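Local coordinates for sporulation-control protein spo0M (Bacillus subtilis, PDB 5CL2), which controls the expression of spo0A and is required for Bacillus subtilis to pass the morphological stage 0 of sporulation, at residues 138-143 against 237-242; 176-181 against 242-247. All coordinates share one frame; numbering follows the deposited sequence.

Contact 1: 138-143 against 237-242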
ATOM      1  N   LEU A 138     -16.379  16.847   0.657  1.00 60.75           N
ATOM      2  CA  LEU A 138     -15.843  18.198   0.462  1.00 62.48           C
ATOM      3  C   LEU A 138     -16.945  19.241   0.580  1.00 63.06           C
ATOM      4  O   LEU A 138     -16.786  20.274   1.245  1.00 58.83           O
ATOM      5  CB  LEU A 138     -15.168  18.309  -0.904  1.00 57.05           C
ATOM      6  CG  LEU A 138     -13.926  17.438  -1.104  1.00 56.47           C
ATOM      7  CD1 LEU A 138     -13.430  17.503  -2.573  1.00 54.24           C
ATOM      8  CD2 LEU A 138     -12.827  17.834  -0.112  1.00 53.21           C
ATOM      9  N   GLU A 139     -18.063  18.959  -0.083  1.00 66.10           N
ATOM     10  CA  GLU A 139     -19.220  19.831  -0.001  1.00 66.61           C
ATOM     11  C   GLU A 139     -19.744  19.898   1.426  1.00 65.65           C
ATOM     12  O   GLU A 139     -20.045  20.983   1.929  1.00 67.61           O
ATOM     13  CB  GLU A 139     -20.317  19.345  -0.945  1.00 72.15           C
ATOM     14  CG  GLU A 139     -21.653  20.057  -0.780  1.00 76.84           C
ATOM     15  CD  GLU A 139     -22.725  19.515  -1.720  1.00 88.30           C
ATOM     16  OE1 GLU A 139     -22.420  18.592  -2.511  1.00 89.91           O
ATOM     17  OE2 GLU A 139     -23.869  20.022  -1.682  1.00 87.93           O
ATOM     18  N   ALA A 140     -19.810  18.743   2.085  1.00 65.26           N
ATOM     19  CA  ALA A 140     -20.243  18.660   3.480  1.00 64.32           C
ATOM     20  C   ALA A 140     -19.386  19.515   4.409  1.00 60.45           C
ATOM     21  O   ALA A 140     -19.914  20.217   5.263  1.00 65.67           O
ATOM     22  CB  ALA A 140     -20.235  17.217   3.950  1.00 67.20           C
ATOM     23  N   ILE A 141     -18.070  19.428   4.255  1.00 59.25           N
ATOM     24  CA  ILE A 141     -17.138  20.201   5.066  1.00 59.27           C
ATOM     25  C   ILE A 141     -17.298  21.701   4.805  1.00 60.75           C
ATOM     26  O   ILE A 141     -17.341  22.507   5.751  1.00 58.01           O
ATOM     27  CB  ILE A 141     -15.677  19.792   4.795  1.00 55.76           C
ATOM     28  CG1 ILE A 141     -15.390  18.389   5.345  1.00 58.21           C
ATOM     29  CG2 ILE A 141     -14.717  20.804   5.389  1.00 47.94           C
ATOM     30  CD1 ILE A 141     -15.485  18.261   6.858  1.00 55.06           C
ATOM     31  N   GLU A 142     -17.426  22.097   3.537  1.00 63.25           N
ATOM     32  CA  GLU A 142     -17.560  23.533   3.293  1.00 64.11           C
ATOM     33  C   GLU A 142     -18.897  24.063   3.829  1.00 65.31           C
ATOM     34  O   GLU A 142     -18.955  25.182   4.347  1.00 64.05           O
ATOM     35  CB  GLU A 142     -17.444  23.878   1.818  1.00 60.17           C
ATOM     36  CG  GLU A 142     -16.124  23.516   1.157  1.00 65.22           C
ATOM     37  CD  GLU A 142     -15.982  24.145  -0.223  1.00 64.86           C
ATOM     38  OE1 GLU A 142     -16.856  23.872  -1.068  1.00 65.23           O
ATOM     39  OE2 GLU A 142     -14.980  24.861  -0.480  1.00 63.09           O
ATOM     40  N   ASN A 143     -19.944  23.244   3.772  1.00 62.41           N
ATOM     41  CA  ASN A 143     -21.247  23.666   4.287  1.00 67.21           C
ATOM     42  C   ASN A 143     -21.199  23.975   5.772  1.00 62.44           C
ATOM     43  O   ASN A 143     -21.885  24.878   6.235  1.00 67.72           O
ATOM     44  CB  ASN A 143     -22.304  22.605   4.009  1.00 66.85           C
ATOM     45  CG  ASN A 143     -22.642  22.510   2.540  1.00 71.66           C
ATOM     46  OD1 ASN A 143     -22.422  23.459   1.785  1.00 74.36           O
ATOM     47  ND2 ASN A 143     -23.156  21.358   2.117  1.00 71.72           N
ATOM     48  N   GLU A 237     -26.958  14.674   3.990  1.00 85.52           N
ATOM     49  CA  GLU A 237     -27.383  15.155   5.318  1.00 83.87           C
ATOM     50  C   GLU A 237     -26.664  14.491   6.474  1.00 77.30           C
ATOM     51  O   GLU A 237     -25.943  15.140   7.276  1.00 76.93           O
ATOM     52  CB  GLU A 237     -28.882  14.937   5.506  1.00 85.29           C
ATOM     53  CG  GLU A 237     -29.743  15.495   4.401  1.00 95.23           C
ATOM     54  CD  GLU A 237     -31.210  15.142   4.580  1.00104.71           C
ATOM     55  OE1 GLU A 237     -31.516  14.242   5.397  1.00103.04           O
ATOM     56  OE2 GLU A 237     -32.057  15.777   3.912  1.00112.23           O
ATOM     57  N   GLU A 238     -26.852  13.179   6.541  1.00 77.23           N
ATOM     58  CA  GLU A 238     -26.378  12.418   7.673  1.00 75.46           C
ATOM     59  C   GLU A 238     -24.863  12.501   7.704  1.00 74.90           C
ATOM     60  O   GLU A 238     -24.251  12.498   8.781  1.00 73.12           O
ATOM     61  CB  GLU A 238     -26.839  10.970   7.554  1.00 73.21           C
ATOM     62  CG  GLU A 238     -26.421  10.095   8.706  1.00 78.53           C
ATOM     63  CD  GLU A 238     -27.207  10.371   9.968  1.00 78.07           C
ATOM     64  OE1 GLU A 238     -28.123  11.226   9.943  1.00 80.20           O
ATOM     65  OE2 GLU A 238     -26.912   9.709  10.983  1.00 76.93           O
ATOM     66  N   LEU A 239     -24.283  12.672   6.515  1.00 72.23           N
ATOM     67  CA  LEU A 239     -22.860  12.935   6.339  1.00 70.18           C
ATOM     68  C   LEU A 239     -22.414  14.233   7.020  1.00 65.52           C
ATOM     69  O   LEU A 239     -21.472  14.209   7.828  1.00 58.74           O
ATOM     70  CB  LEU A 239     -22.513  12.983   4.845  1.00 71.12           C
ATOM     71  CG  LEU A 239     -21.031  13.058   4.476  1.00 66.32           C
ATOM     72  CD1 LEU A 239     -20.285  11.939   5.186  1.00 60.75           C
ATOM     73  CD2 LEU A 239     -20.846  12.990   2.956  1.00 63.83           C
ATOM     74  N   GLU A 240     -23.065  15.363   6.718  1.00 64.40           N
ATOM     75  CA  GLU A 240     -22.646  16.592   7.386  1.00 62.75           C
ATOM     76  C   GLU A 240     -22.788  16.518   8.883  1.00 67.99           C
ATOM     77  O   GLU A 240     -21.984  17.135   9.591  1.00 63.49           O
ATOM     78  CB  GLU A 240     -23.430  17.822   6.964  1.00 65.61           C
ATOM     79  CG  GLU A 240     -23.723  18.018   5.523  1.00 71.35           C
ATOM     80  CD  GLU A 240     -23.900  19.491   5.257  1.00 68.18           C
ATOM     81  OE1 GLU A 240     -24.003  20.260   6.253  1.00 59.87           O
ATOM     82  OE2 GLU A 240     -23.939  19.881   4.072  1.00 71.98           O
ATOM     83  N   GLU A 241     -23.791  15.790   9.389  1.00 66.74           N
ATOM     84  CA  GLU A 241     -23.945  15.838  10.841  1.00 66.63           C
ATOM     85  C   GLU A 241     -22.937  14.901  11.496  1.00 63.67           C
ATOM     86  O   GLU A 241     -22.442  15.190  12.594  1.00 60.00           O
ATOM     87  CB  GLU A 241     -25.364  15.478  11.302  1.00 72.10           C
ATOM     88  CG  GLU A 241     -26.494  15.838  10.353  1.00 76.28           C
ATOM     89  CD  GLU A 241     -27.869  15.544  10.961  1.00 87.48           C
ATOM     90  OE1 GLU A 241     -27.990  15.595  12.215  1.00 88.42           O
ATOM     91  OE2 GLU A 241     -28.816  15.245  10.192  1.00 84.66           O
ATOM     92  N   VAL A 242     -22.579  13.820  10.803  1.00 63.28           N
ATOM     93  CA  VAL A 242     -21.519  12.963  11.318  1.00 63.70           C
ATOM     94  C   VAL A 242     -20.197  13.730  11.351  1.00 60.77           C
ATOM     95  O   VAL A 242     -19.441  13.656  12.325  1.00 58.88           O
ATOM     96  CB  VAL A 242     -21.365  11.673  10.475  1.00 66.28           C
ATOM     97  CG1 VAL A 242     -20.122  10.891  10.896  1.00 63.22           C
ATOM     98  CG2 VAL A 242     -22.609  10.802  10.598  1.00 66.69           C
TER
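Ala140 and Glu240 mark the crossing of two helices, 132-143 and 236-248, that lie together on one face of the five-stranded antiparallel sheet running from strand 146-155 to strand 224-229. The local axes pass 9.1 Å apart at a crossing angle of -56°. The small side chain of Ala140 is consistent with this closeness; its CA lies 5.0 Å from Glu240 CA. Ala140 CB points at the partner helix and rests 3.9 Å from Glu240 CG, the aliphatic part of the glutamate. On the sheet-facing side of this pair, the same methyl approaches Leu239 CG at 4.3 Å, and Leu239 in turn touches Phe228 of the edge strand 224-229. On the side of Ala140 away from Leu239, a polar contact joins the helices. Glu240 turns CG away from its own carbonyl carbon and extends beyond it, which carries the carboxylate across to the last turn of helix 132-143. There Asn143 ND2 donates to Glu240 OE2 over 2.6 Å, with an N-H...O angle of 157°. The acceptor lies close to the amide plane and is approached nearly along its C-O axis, while amide and carboxylate planes differ by 30°. Asn143 CB also lies 3.2 Å from Glu240 OE2, so the carboxylate sits against the stem of the asparagine as well as its amide. With an alanine in place of Glu240, the Asn143 amide would probably lose this acceptor and be freer to turn, and the Ala140 methyl would lose the CG side of its packing. Here, then, two helices cross over one face of an antiparallel sheet, an alpha+beta layer packing with its apolar side toward the strands and a polar pair at the more exposed side.

Contact 2: 176-181 against 242-247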
ATOM      1  N   GLY A 176     -17.371  32.061  12.484  1.00 52.56           N
ATOM      2  CA  GLY A 176     -16.852  32.405  13.791  1.00 44.17           C
ATOM      3  C   GLY A 176     -16.618  31.173  14.646  1.00 48.25           C
ATOM      4  O   GLY A 176     -15.586  31.060  15.322  1.00 45.30           O
ATOM      5  N   TYR A 177     -17.540  30.216  14.580  1.00 50.65           N
ATOM      6  CA  TYR A 177     -17.429  29.014  15.408  1.00 53.40           C
ATOM      7  C   TYR A 177     -16.146  28.261  15.069  1.00 53.23           C
ATOM      8  O   TYR A 177     -15.327  27.925  15.944  1.00 54.37           O
ATOM      9  CB  TYR A 177     -18.621  28.074  15.198  1.00 55.29           C
ATOM     10  CG  TYR A 177     -18.598  26.865  16.118  1.00 58.77           C
ATOM     11  CD1 TYR A 177     -18.533  27.033  17.492  1.00 57.45           C
ATOM     12  CD2 TYR A 177     -18.604  25.561  15.615  1.00 59.29           C
ATOM     13  CE1 TYR A 177     -18.507  25.955  18.344  1.00 62.22           C
ATOM     14  CE2 TYR A 177     -18.568  24.472  16.463  1.00 59.75           C
ATOM     15  CZ  TYR A 177     -18.524  24.677  17.834  1.00 62.00           C
ATOM     16  OH  TYR A 177     -18.494  23.611  18.712  1.00 59.39           O
ATOM     17  N   TYR A 178     -15.946  28.028  13.777  1.00 52.13           N
ATOM     18  CA  TYR A 178     -14.808  27.218  13.384  1.00 52.71           C
ATOM     19  C   TYR A 178     -13.486  27.994  13.469  1.00 47.59           C
ATOM     20  O   TYR A 178     -12.466  27.406  13.827  1.00 50.49           O
ATOM     21  CB  TYR A 178     -15.092  26.597  12.013  1.00 47.17           C
ATOM     22  CG  TYR A 178     -16.069  25.421  12.185  1.00 50.15           C
ATOM     23  CD1 TYR A 178     -15.808  24.418  13.108  1.00 52.16           C
ATOM     24  CD2 TYR A 178     -17.267  25.353  11.487  1.00 53.14           C
ATOM     25  CE1 TYR A 178     -16.675  23.348  13.308  1.00 53.03           C
ATOM     26  CE2 TYR A 178     -18.147  24.284  11.686  1.00 55.16           C
ATOM     27  CZ  TYR A 178     -17.843  23.291  12.594  1.00 54.11           C
ATOM     28  OH  TYR A 178     -18.709  22.245  12.786  1.00 58.97           O
ATOM     29  N   ARG A 179     -13.510  29.308  13.258  1.00 44.25           N
ATOM     30  CA  ARG A 179     -12.344  30.149  13.567  1.00 44.32           C
ATOM     31  C   ARG A 179     -11.938  30.017  15.027  1.00 51.47           C
ATOM     32  O   ARG A 179     -10.755  29.949  15.353  1.00 52.08           O
ATOM     33  CB  ARG A 179     -12.631  31.611  13.256  1.00 46.25           C
ATOM     34  CG  ARG A 179     -12.763  31.874  11.762  1.00 56.02           C
ATOM     35  CD  ARG A 179     -12.824  33.370  11.440  1.00 59.21           C
ATOM     36  NE  ARG A 179     -12.772  33.580   9.996  1.00 66.09           N
ATOM     37  CZ  ARG A 179     -13.838  33.791   9.227  1.00 65.78           C
ATOM     38  NH1 ARG A 179     -15.049  33.868   9.779  1.00 65.18           N
ATOM     39  NH2 ARG A 179     -13.687  33.962   7.910  1.00 63.52           N
ATOM     40  N   GLN A 180     -12.937  29.972  15.908  1.00 49.54           N
ATOM     41  CA  GLN A 180     -12.661  29.831  17.319  1.00 51.57           C
ATOM     42  C   GLN A 180     -12.062  28.447  17.571  1.00 46.77           C
ATOM     43  O   GLN A 180     -11.186  28.292  18.426  1.00 45.39           O
ATOM     44  CB  GLN A 180     -13.936  30.047  18.140  1.00 55.25           C
ATOM     45  CG  GLN A 180     -13.671  30.323  19.581  1.00 52.90           C
ATOM     46  CD  GLN A 180     -13.106  31.707  19.805  1.00 55.94           C
ATOM     47  OE1 GLN A 180     -12.088  31.864  20.481  1.00 60.40           O
ATOM     48  NE2 GLN A 180     -13.768  32.727  19.241  1.00 52.87           N
ATOM     49  N   MET A 181     -12.525  27.449  16.823  1.00 42.49           N
ATOM     50  CA  MET A 181     -11.987  26.085  16.956  1.00 45.95           C
ATOM     51  C   MET A 181     -10.541  25.853  16.478  1.00 49.83           C
ATOM     52  O   MET A 181      -9.760  25.137  17.121  1.00 43.60           O
ATOM     53  CB  MET A 181     -12.871  25.104  16.186  1.00 54.11           C
ATOM     54  CG  MET A 181     -12.385  23.660  16.260  1.00 48.71           C
ATOM     55  SD  MET A 181     -13.597  22.463  15.667  1.00 58.30           S
ATOM     56  CE  MET A 181     -13.405  22.535  13.916  1.00 63.63           C
ATOM     57  N   VAL A 242     -22.579  13.820  10.803  1.00 63.28           N
ATOM     58  CA  VAL A 242     -21.519  12.963  11.318  1.00 63.70           C
ATOM     59  C   VAL A 242     -20.197  13.730  11.351  1.00 60.77           C
ATOM     60  O   VAL A 242     -19.441  13.656  12.325  1.00 58.88           O
ATOM     61  CB  VAL A 242     -21.365  11.673  10.475  1.00 66.28           C
ATOM     62  CG1 VAL A 242     -20.122  10.891  10.896  1.00 63.22           C
ATOM     63  CG2 VAL A 242     -22.609  10.802  10.598  1.00 66.69           C
ATOM     64  N   LEU A 243     -19.944  14.502  10.301  1.00 59.49           N
ATOM     65  CA  LEU A 243     -18.722  15.295  10.222  1.00 61.57           C
ATOM     66  C   LEU A 243     -18.698  16.381  11.306  1.00 55.75           C
ATOM     67  O   LEU A 243     -17.673  16.586  11.975  1.00 52.30           O
ATOM     68  CB  LEU A 243     -18.579  15.885   8.812  1.00 60.06           C
ATOM     69  CG  LEU A 243     -18.331  14.764   7.791  1.00 57.33           C
ATOM     70  CD1 LEU A 243     -18.418  15.251   6.372  1.00 54.49           C
ATOM     71  CD2 LEU A 243     -17.004  14.055   8.057  1.00 56.67           C
ATOM     72  N   GLU A 244     -19.836  17.041  11.510  1.00 63.53           N
ATOM     73  CA  GLU A 244     -19.983  18.027  12.605  1.00 63.26           C
ATOM     74  C   GLU A 244     -19.643  17.401  13.977  1.00 57.55           C
ATOM     75  O   GLU A 244     -18.877  17.973  14.776  1.00 58.63           O
ATOM     76  CB  GLU A 244     -21.406  18.597  12.594  1.00 60.87           C
ATOM     77  CG  GLU A 244     -21.611  19.861  13.418  1.00 71.65           C
ATOM     78  CD  GLU A 244     -23.029  20.426  13.299  1.00 73.98           C
ATOM     79  OE1 GLU A 244     -23.994  19.636  13.240  1.00 72.11           O
ATOM     80  OE2 GLU A 244     -23.169  21.658  13.170  1.00 75.70           O
ATOM     81  N   GLU A 245     -20.187  16.209  14.227  1.00 61.26           N
ATOM     82  CA  GLU A 245     -19.875  15.460  15.458  1.00 61.10           C
ATOM     83  C   GLU A 245     -18.390  15.123  15.605  1.00 57.41           C
ATOM     84  O   GLU A 245     -17.826  15.263  16.699  1.00 51.05           O
ATOM     85  CB  GLU A 245     -20.685  14.161  15.551  1.00 62.90           C
ATOM     86  CG  GLU A 245     -20.591  13.511  16.946  1.00 72.50           C
ATOM     87  CD  GLU A 245     -21.725  12.539  17.260  1.00 80.04           C
ATOM     88  OE1 GLU A 245     -22.720  12.500  16.505  1.00 87.50           O
ATOM     89  OE2 GLU A 245     -21.616  11.807  18.269  1.00 81.35           O
ATOM     90  N   ILE A 246     -17.782  14.620  14.524  1.00 53.49           N
ATOM     91  CA  ILE A 246     -16.358  14.290  14.536  1.00 53.63           C
ATOM     92  C   ILE A 246     -15.519  15.521  14.866  1.00 50.29           C
ATOM     93  O   ILE A 246     -14.602  15.453  15.692  1.00 51.75           O
ATOM     94  CB  ILE A 246     -15.882  13.693  13.173  1.00 53.96           C
ATOM     95  CG1 ILE A 246     -16.626  12.386  12.881  1.00 55.95           C
ATOM     96  CG2 ILE A 246     -14.388  13.446  13.215  1.00 46.77           C
ATOM     97  CD1 ILE A 246     -16.346  11.766  11.517  1.00 58.72           C
ATOM     98  N   LEU A 247     -15.845  16.644  14.230  1.00 49.33           N
ATOM     99  CA  LEU A 247     -15.122  17.897  14.467  1.00 51.30           C
ATOM    100  C   LEU A 247     -15.355  18.446  15.882  1.00 57.81           C
ATOM    101  O   LEU A 247     -14.521  19.207  16.382  1.00 53.22           O
ATOM    102  CB  LEU A 247     -15.502  18.959  13.441  1.00 47.98           C
ATOM    103  CG  LEU A 247     -15.176  18.634  11.991  1.00 57.11           C
ATOM    104  CD1 LEU A 247     -15.625  19.775  11.099  1.00 54.79           C
ATOM    105  CD2 LEU A 247     -13.687  18.336  11.835  1.00 52.96           C
TER
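Leu247, Tyr178 and Met181 make most of this contact, in which the long side chains of Tyr178 and Met181 span the space between two helices whose backbones stay well apart, and Leu247 receives them. The local axes are 13.3 Å from each other, at an angle of 35°. Leu247, buried on helix 236-248, points at helix 176-181 and is met by two residues of it. One is Met181, whose chain runs out from the helix with CG anti to the backbone N (chi1 180°) and then bends at its last torsion. That bend brings the terminal methyl CE within 4.2 Å of Leu247 CB, and the two side chains cross at about a right angle. The sulfur SD of Met181 lies 3.5 Å from the backbone O of Leu247, a van der Waals approach. Tyr178 supplies the second partner: its ring carbon CE1 is 4.3 Å from Leu247 CD1, which meets the ring obliquely. Its hydroxyl end reaches back toward the preceding turn of helix 236-248, where OH touches Glu244 CG at 3.8 Å, so it is the methylene chain of the glutamate that borders the phenol here. Within helix 176-181 the pieces support each other, with Met181 SD set at the edge of the Tyr178 ring, in its plane, and Tyr177 CD2 over one face, offset toward its rim. Leu144 touches both Tyr178 and Leu247, and the Phe146 ring also meets Tyr178, which draws the segment after helix 132-143 into the cluster. The result is a small aromatic-aliphatic cluster that packs the short helix linking two sheet strands, 165-173 and 185-191, against the C-terminal helix.

From the N terminus, the strands up to 120-128 come first, and both contacts leave them out. Helix 132-143 follows, then the five-stranded sheet with helix 176-181 between its second and third strands, and last helix 236-248, which closes both loops. Contact 1 returns to helix 132-143, so its loop encloses all five strands. Contact 2 starts later, at helix 176-181, and ends further along the same C-terminal helix. The segments therefore alternate, and the two loops cross instead of nesting. Val242 is shared, the centres are 11 Å apart, and Leu243 CD1 packs 3.6 Å from Ala140 CB, joining them. Together they tie the helices before, within and after the sheet to one another.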